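Local coordinates for protein probable fatty acyl-CoA transferase Rv3272 (Mycobacterium tuberculosis, PDB 5YX6) that binds fatty acyl-CoAs, palmitoyl-CoA most tightly, and probably acts in fatty acid metabolism as a family III CoA-transferase, at residues F13-F18 / A36-V41. Numbering follows the deposited sequence.
Sequences FRVLDF and AEVIKV
Arg-14 and Glu-37 stand side by side on neighbouring parallel strands, and the arginine can be followed outward atom by atom. Its CB and CG, the latter anti to the backbone N, run past Glu-37 OE1 at van der Waals range. CD rests against the tip of Ile-39, 4.0 Å from its CD1. A bend at chi3 (-67°) then brings the guanidinium over to the carboxylate: NE lies 2.7 Å and NH2 2.9 Å from Glu-37 OE1, a side-on salt bridge in which two nitrogens grip one oxygen. OE1 lies near the guanidinium plane, whereas both donors reach it from one face of the carboxylate, the two planes being 55° apart. NH1 hydrogen-bonds to Thr-95 OG1, and Glu-37 OE2 has a second salt bridge, to Lys-74 NZ.

Between the strands, five backbone hydrogen bonds, the first from Glu-37 N to Phe-13 O and the last from Val-41 N to Asp-17 O, set the parallel register; Ile-39 N to Val-15 O, 2.7 Å, is nearly straight. On the other face, Val-15 CB meets Val-38 CG2 at 3.8 Å, and Asp-17 CB packs on Val-38 CG1, its carboxylate held by Thr-19 and Lys-73. Past the last bridge, Val-41 CG2 sits 4.1 Å from the Phe-18 ring centroid, 11° off the normal, a CH-pi contact; one water donates to both Phe-18 O and Val-41 O.

With helix 23-33 between them in sequence, the two strands make the first beta-alpha-beta unit of the Rossmann-fold domain. Helix 83-94 packs on Leu-16, Phe-18 and Val-41, while strands 98-101 and 74-77 flank 14-17 and 37-42 respectively in the parallel sheet.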
loop_
_atom_site.group_PDB
_atom_site.type_symbol
_atom_site.label_atom_id
_atom_site.label_comp_id
_atom_site.label_asym_id
_atom_site.label_seq_id
_atom_site.Cartn_x
_atom_site.Cartn_y
_atom_site.Cartn_z
ATOM N N PHE A 13 -0.432 24.115 -9.573
ATOM C CA PHE A 13 -1.705 23.397 -9.445
ATOM C C PHE A 13 -2.352 23.645 -8.085
ATOM O O PHE A 13 -1.683 23.616 -7.050
ATOM C CB PHE A 13 -1.517 21.892 -9.641
ATOM C CG PHE A 13 -1.211 21.490 -11.051
ATOM C CD1 PHE A 13 -1.658 22.244 -12.119
ATOM C CD2 PHE A 13 -0.475 20.351 -11.309
ATOM C CE1 PHE A 13 -1.368 21.864 -13.421
ATOM C CE2 PHE A 13 -0.197 19.965 -12.598
ATOM C CZ PHE A 13 -0.640 20.722 -13.657
ATOM N N ARG A 14 -3.662 23.845 -8.090
ATOM C CA ARG A 14 -4.390 24.080 -6.854
ATOM C C ARG A 14 -5.342 22.926 -6.557
ATOM O O ARG A 14 -6.104 22.495 -7.420
ATOM C CB ARG A 14 -5.161 25.403 -6.927
ATOM C CG ARG A 14 -6.087 25.623 -5.740
ATOM C CD ARG A 14 -6.667 27.001 -5.761
ATOM N NE ARG A 14 -5.627 27.997 -5.550
ATOM C CZ ARG A 14 -5.838 29.311 -5.568
ATOM N NH1 ARG A 14 -7.061 29.784 -5.771
ATOM N NH2 ARG A 14 -4.828 30.150 -5.367
ATOM N N VAL A 15 -5.289 22.426 -5.329
ATOM C CA VAL A 15 -6.113 21.299 -4.923
ATOM C C VAL A 15 -7.034 21.706 -3.784
ATOM O O VAL A 15 -6.594 22.299 -2.807
ATOM C CB VAL A 15 -5.244 20.101 -4.484
ATOM C CG1 VAL A 15 -6.115 18.923 -4.072
ATOM C CG2 VAL A 15 -4.262 19.707 -5.597
ATOM N N LEU A 16 -8.315 21.389 -3.923
ATOM C CA LEU A 16 -9.298 21.593 -2.863
ATOM C C LEU A 16 -9.534 20.290 -2.113
ATOM O O LEU A 16 -10.141 19.370 -2.660
ATOM C CB LEU A 16 -10.615 22.098 -3.443
ATOM C CG LEU A 16 -10.842 23.595 -3.333
ATOM C CD1 LEU A 16 -9.702 24.319 -4.022
ATOM C CD2 LEU A 16 -12.201 23.975 -3.927
ATOM N N ASP A 17 -9.068 20.213 -0.869
ATOM C CA ASP A 17 -9.049 18.940 -0.135
ATOM C C ASP A 17 -10.154 18.880 0.923
ATOM O O ASP A 17 -10.002 19.449 2.001
ATOM C CB ASP A 17 -7.671 18.740 0.523
ATOM C CG ASP A 17 -7.512 17.369 1.202
ATOM O OD1 ASP A 17 -8.484 16.585 1.194
ATOM O OD2 ASP A 17 -6.410 17.077 1.753
ATOM N N PHE A 18 -11.242 18.169 0.623
ATOM C CA PHE A 18 -12.363 18.017 1.567
ATOM C C PHE A 18 -12.210 16.814 2.518
ATOM O O PHE A 18 -13.088 16.573 3.349
ATOM C CB PHE A 18 -13.704 17.871 0.813
ATOM C CG PHE A 18 -14.185 19.134 0.110
ATOM C CD1 PHE A 18 -13.707 19.477 -1.150
ATOM C CD2 PHE A 18 -15.158 19.940 0.689
ATOM C CE1 PHE A 18 -14.163 20.620 -1.805
ATOM C CE2 PHE A 18 -15.617 21.079 0.044
ATOM C CZ PHE A 18 -15.120 21.422 -1.208
ATOM N N ALA A 36 2.159 21.019 -5.086
ATOM C CA ALA A 36 0.817 21.568 -5.289
ATOM C C ALA A 36 0.406 22.471 -4.130
ATOM O O ALA A 36 0.857 22.294 -3.001
ATOM C CB ALA A 36 -0.195 20.447 -5.456
ATOM N N GLU A 37 -0.428 23.460 -4.421
ATOM C CA GLU A 37 -1.086 24.225 -3.375
ATOM C C GLU A 37 -2.348 23.481 -2.977
ATOM O O GLU A 37 -3.302 23.427 -3.743
ATOM C CB GLU A 37 -1.420 25.640 -3.847
ATOM C CG GLU A 37 -2.273 26.442 -2.864
ATOM C CD GLU A 37 -2.598 27.855 -3.357
ATOM O OE1 GLU A 37 -3.136 27.993 -4.479
ATOM O OE2 GLU A 37 -2.327 28.828 -2.620
ATOM N N VAL A 38 -2.356 22.916 -1.776
ATOM C CA VAL A 38 -3.477 22.103 -1.328
ATOM C C VAL A 38 -4.251 22.793 -0.216
ATOM O O VAL A 38 -3.715 23.090 0.843
ATOM C CB VAL A 38 -3.005 20.720 -0.841
ATOM C CG1 VAL A 38 -4.167 19.939 -0.243
ATOM C CG2 VAL A 38 -2.346 19.952 -1.985
ATOM N N ILE A 39 -5.523 23.054 -0.471
ATOM C CA ILE A 39 -6.350 23.807 0.459
ATOM C C ILE A 39 -7.326 22.878 1.158
ATOM O O ILE A 39 -8.220 22.323 0.515
ATOM C CB ILE A 39 -7.144 24.920 -0.259
ATOM C CG1 ILE A 39 -6.203 25.853 -1.014
ATOM C CG2 ILE A 39 -8.009 25.692 0.732
ATOM C CD1 ILE A 39 -6.936 26.897 -1.819
ATOM N N LYS A 40 -7.124 22.687 2.462
ATOM C CA LYS A 40 -8.046 21.913 3.285
ATOM C C LYS A 40 -9.349 22.678 3.458
ATOM O O LYS A 40 -9.335 23.885 3.658
ATOM C CB LYS A 40 -7.454 21.612 4.665
ATOM C CG LYS A 40 -6.435 20.513 4.721
ATOM C CD LYS A 40 -6.084 20.200 6.170
ATOM C CE LYS A 40 -7.128 19.304 6.841
ATOM N NZ LYS A 40 -7.205 17.943 6.225
ATOM N N VAL A 41 -10.466 21.969 3.370
ATOM C CA VAL A 41 -11.762 22.525 3.702
ATOM C C VAL A 41 -12.264 21.845 4.979
ATOM O O VAL A 41 -12.577 20.659 4.967
ATOM C CB VAL A 41 -12.771 22.331 2.555
ATOM C CG1 VAL A 41 -14.160 22.834 2.956
ATOM C CG2 VAL A 41 -12.269 23.031 1.273
HETATM O O HOH W 1 -14.797 18.805 4.226
#